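PDB 4EPZ: transcription anti-terminator antagonist UpxZ from Bacteroides uniformis ATCC 8492, which probably antagonises transcription anti-termination and so takes part in regulating capsular polysaccharide synthesis. Local coordinates for residues T115-E118 against E119-H122; L147-F150 against E151-Q154. All blocks are in the same frame, centred on the assembly; numbering follows the deposited sequence.

Contact 1. Residues T115-E118 against E119-H122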
loop_
_atom_site.group_PDB
_atom_site.type_symbol
_atom_site.label_atom_id
_atom_site.label_comp_id
_atom_site.label_asym_id
_atom_site.label_seq_id
_atom_site.Cartn_x
_atom_site.Cartn_y
_atom_site.Cartn_z
ATOM N N THR A 115 8.236 4.063 5.982
ATOM C CA THR A 115 9.409 3.925 6.844
ATOM C C THR A 115 10.669 4.581 6.342
ATOM O O THR A 115 11.560 4.895 7.167
ATOM C CB THR A 115 9.734 2.414 6.984
ATOM O OG1 THR A 115 10.008 1.857 5.677
ATOM C CG2 THR A 115 8.582 1.612 7.639
ATOM N N TYR A 116 10.808 4.685 4.990
ATOM C CA TYR A 116 12.025 5.054 4.300
ATOM C C TYR A 116 13.153 4.109 4.760
ATOM O O TYR A 116 14.303 4.527 4.927
ATOM C CB TYR A 116 12.371 6.546 4.432
ATOM C CG TYR A 116 11.529 7.310 3.448
ATOM C CD1 TYR A 116 11.857 7.327 2.096
ATOM C CD2 TYR A 116 10.317 7.874 3.830
ATOM C CE1 TYR A 116 11.016 7.896 1.154
ATOM C CE2 TYR A 116 9.488 8.493 2.896
ATOM C CZ TYR A 116 9.828 8.470 1.556
ATOM O OH TYR A 116 9.045 9.088 0.615
ATOM N N ASP A 117 12.801 2.817 4.983
ATOM C CA ASP A 117 13.763 1.756 5.310
ATOM C C ASP A 117 14.475 1.406 3.996
ATOM O O ASP A 117 13.867 0.803 3.105
ATOM C CB ASP A 117 13.033 0.558 5.911
ATOM C CG ASP A 117 13.865 -0.669 6.217
ATOM O OD1 ASP A 117 15.091 -0.650 5.939
ATOM O OD2 ASP A 117 13.325 -1.598 6.818
ATOM N N GLU A 118 15.776 1.748 3.889
ATOM C CA GLU A 118 16.530 1.530 2.652
ATOM C C GLU A 118 16.620 0.029 2.278
ATOM O O GLU A 118 16.754 -0.293 1.097
ATOM C CB GLU A 118 17.918 2.179 2.742
ATOM C CG GLU A 118 17.849 3.706 2.742
ATOM C CD GLU A 118 17.208 4.432 1.562
ATOM O OE1 GLU A 118 16.950 3.798 0.511
ATOM O OE2 GLU A 118 16.958 5.652 1.697
ATOM N N GLU A 119 16.466 -0.888 3.246
ATOM C CA GLU A 119 16.488 -2.319 2.925
ATOM C C GLU A 119 15.251 -2.703 2.115
ATOM O O GLU A 119 15.324 -3.603 1.271
ATOM C CB GLU A 119 16.559 -3.183 4.190
ATOM C CG GLU A 119 17.839 -2.994 4.985
ATOM C CD GLU A 119 17.984 -3.856 6.232
ATOM O OE1 GLU A 119 16.958 -4.347 6.759
ATOM O OE2 GLU A 119 19.133 -4.014 6.701
ATOM N N LEU A 120 14.096 -2.034 2.382
ATOM C CA LEU A 120 12.884 -2.333 1.615
ATOM C C LEU A 120 13.039 -1.825 0.161
ATOM O O LEU A 120 12.744 -2.593 -0.758
ATOM C CB LEU A 120 11.632 -1.751 2.278
ATOM C CG LEU A 120 11.291 -2.288 3.676
ATOM C CD1 LEU A 120 9.980 -1.640 4.166
ATOM C CD2 LEU A 120 11.171 -3.813 3.714
ATOM N N ALA A 121 13.547 -0.582 -0.043
ATOM C CA ALA A 121 13.803 -0.066 -1.405
ATOM C C ALA A 121 14.768 -0.990 -2.147
ATOM O O ALA A 121 14.500 -1.336 -3.304
ATOM C CB ALA A 121 14.377 1.351 -1.362
ATOM N N HIS A 122 15.851 -1.447 -1.452
ATOM C CA HIS A 122 16.876 -2.301 -2.048
ATOM C C HIS A 122 16.269 -3.600 -2.554
ATOM O O HIS A 122 16.507 -3.975 -3.719
ATOM C CB HIS A 122 18.020 -2.578 -1.064
ATOM C CG HIS A 122 19.119 -3.392 -1.666
ATOM N ND1 HIS A 122 20.133 -2.799 -2.397
ATOM C CD2 HIS A 122 19.297 -4.733 -1.680
ATOM C CE1 HIS A 122 20.910 -3.790 -2.808
ATOM N NE2 HIS A 122 20.453 -4.971 -2.405
HETATM O O HOH W 1 14.360 -4.044 6.833
#
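T115 meets L120 across the turn, its OG1 lying 3.8 Å from L120 CD1, with the two side chains crossing at about a right angle. The same hydroxyl oxygen accepts the backbone N-H of D117 at 3.0 Å from D117 N to T115 OG1, an ST turn that finishes helix 102-115, and it is also bonded to G111 O. Y116, at positive phi (54°), redirects the chain between the two helices. D117 is the N-cap of helix 118-129. A chi1 of 176° turns the carboxylate away from D117 N and over the helix start, and OD1 takes E119 N at 3.0 Å, from above the carboxylate plane. D117 O accepts from L120 N at 2.9 Å and, weakly, from A121 N, while L120 CG packs 3.8 Å from D117 OD2. E118 O then receives H122 N at 2.9 Å, an i+4 bond shorter than that from A121 N. D117 OD1 and E119 OE1 are only 4.2 Å apart, and a water donates both to D117 OD2 and to E119 OE1. That water, the Y92 hydroxyl bonded to OD2 and the capped N-H probably ease the like-charge repulsion and favour an ionised D117 at the helix start.

Contact 2. Residues L147-F150 against E151-Q154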
loop_
_atom_site.group_PDB
_atom_site.type_symbol
_atom_site.label_atom_id
_atom_site.label_comp_id
_atom_site.label_asym_id
_atom_site.label_seq_id
_atom_site.Cartn_x
_atom_site.Cartn_y
_atom_site.Cartn_z
ATOM N N LEU A 147 7.079 3.739 -6.588
ATOM C CA LEU A 147 8.337 3.629 -5.846
ATOM C C LEU A 147 9.242 4.821 -6.145
ATOM O O LEU A 147 9.755 5.440 -5.199
ATOM C CB LEU A 147 9.072 2.339 -6.187
ATOM C CG LEU A 147 10.443 2.154 -5.491
ATOM C CD1 LEU A 147 10.319 2.204 -3.946
ATOM C CD2 LEU A 147 11.123 0.871 -5.982
ATOM N N ARG A 148 9.415 5.165 -7.431
ATOM C CA ARG A 148 10.260 6.297 -7.782
ATOM C C ARG A 148 9.740 7.600 -7.145
ATOM O O ARG A 148 10.547 8.379 -6.625
ATOM C CB ARG A 148 10.373 6.453 -9.294
ATOM C CG ARG A 148 11.463 7.474 -9.690
ATOM C CD ARG A 148 11.453 7.826 -11.148
ATOM N NE ARG A 148 10.185 8.425 -11.577
ATOM C CZ ARG A 148 9.267 7.787 -12.298
ATOM N NH1 ARG A 148 9.465 6.529 -12.678
ATOM N NH2 ARG A 148 8.139 8.397 -12.633
ATOM N N ASN A 149 8.400 7.815 -7.143
ATOM C CA ASN A 149 7.816 9.019 -6.556
ATOM C C ASN A 149 8.071 9.058 -5.036
ATOM O O ASN A 149 8.392 10.122 -4.510
ATOM C CB ASN A 149 6.342 9.112 -6.883
ATOM C CG ASN A 149 6.085 9.580 -8.312
ATOM O OD1 ASN A 149 6.818 10.407 -8.870
ATOM N ND2 ASN A 149 5.016 9.101 -8.926
ATOM N N PHE A 150 7.965 7.899 -4.342
ATOM C CA PHE A 150 8.251 7.880 -2.893
ATOM C C PHE A 150 9.734 8.225 -2.639
ATOM O O PHE A 150 10.044 8.986 -1.718
ATOM C CB PHE A 150 7.904 6.504 -2.294
ATOM C CG PHE A 150 6.414 6.234 -2.206
ATOM C CD1 PHE A 150 5.545 7.190 -1.682
ATOM C CD2 PHE A 150 5.896 4.978 -2.534
ATOM C CE1 PHE A 150 4.170 6.933 -1.587
ATOM C CE2 PHE A 150 4.527 4.719 -2.415
ATOM C CZ PHE A 150 3.679 5.696 -1.941
ATOM N N GLU A 151 10.634 7.693 -3.472
ATOM C CA GLU A 151 12.066 7.945 -3.308
ATOM C C GLU A 151 12.374 9.431 -3.507
ATOM O O GLU A 151 13.087 10.030 -2.692
ATOM C CB GLU A 151 12.884 7.103 -4.290
ATOM C CG GLU A 151 12.910 5.618 -3.966
ATOM C CD GLU A 151 13.581 4.773 -5.027
ATOM O OE1 GLU A 151 13.794 5.267 -6.158
ATOM O OE2 GLU A 151 13.927 3.617 -4.716
ATOM N N GLU A 152 11.813 10.040 -4.558
ATOM C CA GLU A 152 12.062 11.449 -4.893
ATOM C C GLU A 152 11.399 12.454 -3.935
ATOM O O GLU A 152 11.793 13.636 -3.906
ATOM C CB GLU A 152 11.569 11.709 -6.311
ATOM C CG GLU A 152 12.405 11.001 -7.358
ATOM C CD GLU A 152 11.982 11.277 -8.789
ATOM O OE1 GLU A 152 10.969 11.984 -8.989
ATOM O OE2 GLU A 152 12.656 10.767 -9.710
ATOM N N ASN A 153 10.361 12.033 -3.201
ATOM C CA ASN A 153 9.613 12.949 -2.333
ATOM C C ASN A 153 9.763 12.626 -0.854
ATOM O O ASN A 153 8.905 13.001 -0.039
ATOM C CB ASN A 153 8.147 12.923 -2.728
ATOM C CG ASN A 153 7.952 13.517 -4.096
ATOM O OD1 ASN A 153 8.387 14.639 -4.375
ATOM N ND2 ASN A 153 7.369 12.758 -4.989
ATOM N N GLN A 154 10.914 12.067 -0.477
ATOM C CA GLN A 154 11.132 11.744 0.920
ATOM C C GLN A 154 11.060 12.986 1.797
ATOM O O GLN A 154 10.429 12.951 2.859
ATOM C CB GLN A 154 12.475 11.039 1.118
ATOM C CG GLN A 154 12.788 10.732 2.612
ATOM C CD GLN A 154 13.980 9.827 2.779
ATOM O OE1 GLN A 154 14.761 9.587 1.832
ATOM N NE2 GLN A 154 14.157 9.334 3.986
HETATM O O HOH W 2 8.847 10.552 -10.461
#
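R148 and E152, one helical turn apart, run side by side and point the same way in one of the two conformers modelled for E152, so the pairing is probably only partly occupied. E152 OE2 there lies 3.5 Å from R148 CD and equally near R148 CG, and the carboxylate rides along the aliphatic part of the arginine. The salt bridge itself is long, 3.9 Å from R148 NE to E152 OE2, with the two planar groups turned 58° apart. The arginine chain runs out straight beside E152 (chi1 -169°) and then bends at chi3 (60°), which leaves OE2 at the guanidinium edge. A water bridges the groups: it accepts from R148 NE at 2.7 Å and donates to E152 OE1 in that conformer and to OD1 of N149, itself one of two conformers.

Beneath them is the C-terminal end of helix 138-152, whose regular i to i+4 bonds run from E151 N to L147 O at 3.0 Å and from E152 N to R148 O. At N153, the first residue to leave helical angles, the pattern frays: N149 O is approached by N153 N and by N153 ND2, the latter at 2.9 Å, both weak bonds, and N153 N also reaches F150 O weakly.

On another face the extended E151 chain crosses L147, with OE2 3.9 Å from L147 CG. H125 NE2 bonds that oxygen from helix 118-129, and L147 itself packs on A124 and I128 of the same helix. F150 sets its ring edge-to-face with W110.

Overall arrangement
Contact 1 begins a helix and contact 2 ends one: 118-129 and 138-152 follow each other in the chain, and the centres of the contacts are about 11 Å apart, on the same side of the chain's centre. They meet directly at Y116 OH and F150 O, 2.5 Å apart and probably hydrogen-bonded, with E151 OE2 packing near A121 CB. Contact 1 is partly buried, with L120 and A121 turned to helix 102-115; contact 2 is a surface contact in which L147 is the buried member. Chemically, contact 1 gathers carboxylates around a helix N-terminus, whereas contact 2 pairs opposite charges outside and offers carbonyls at a helix C-terminus. Both rest on helix 102-115, through Y112.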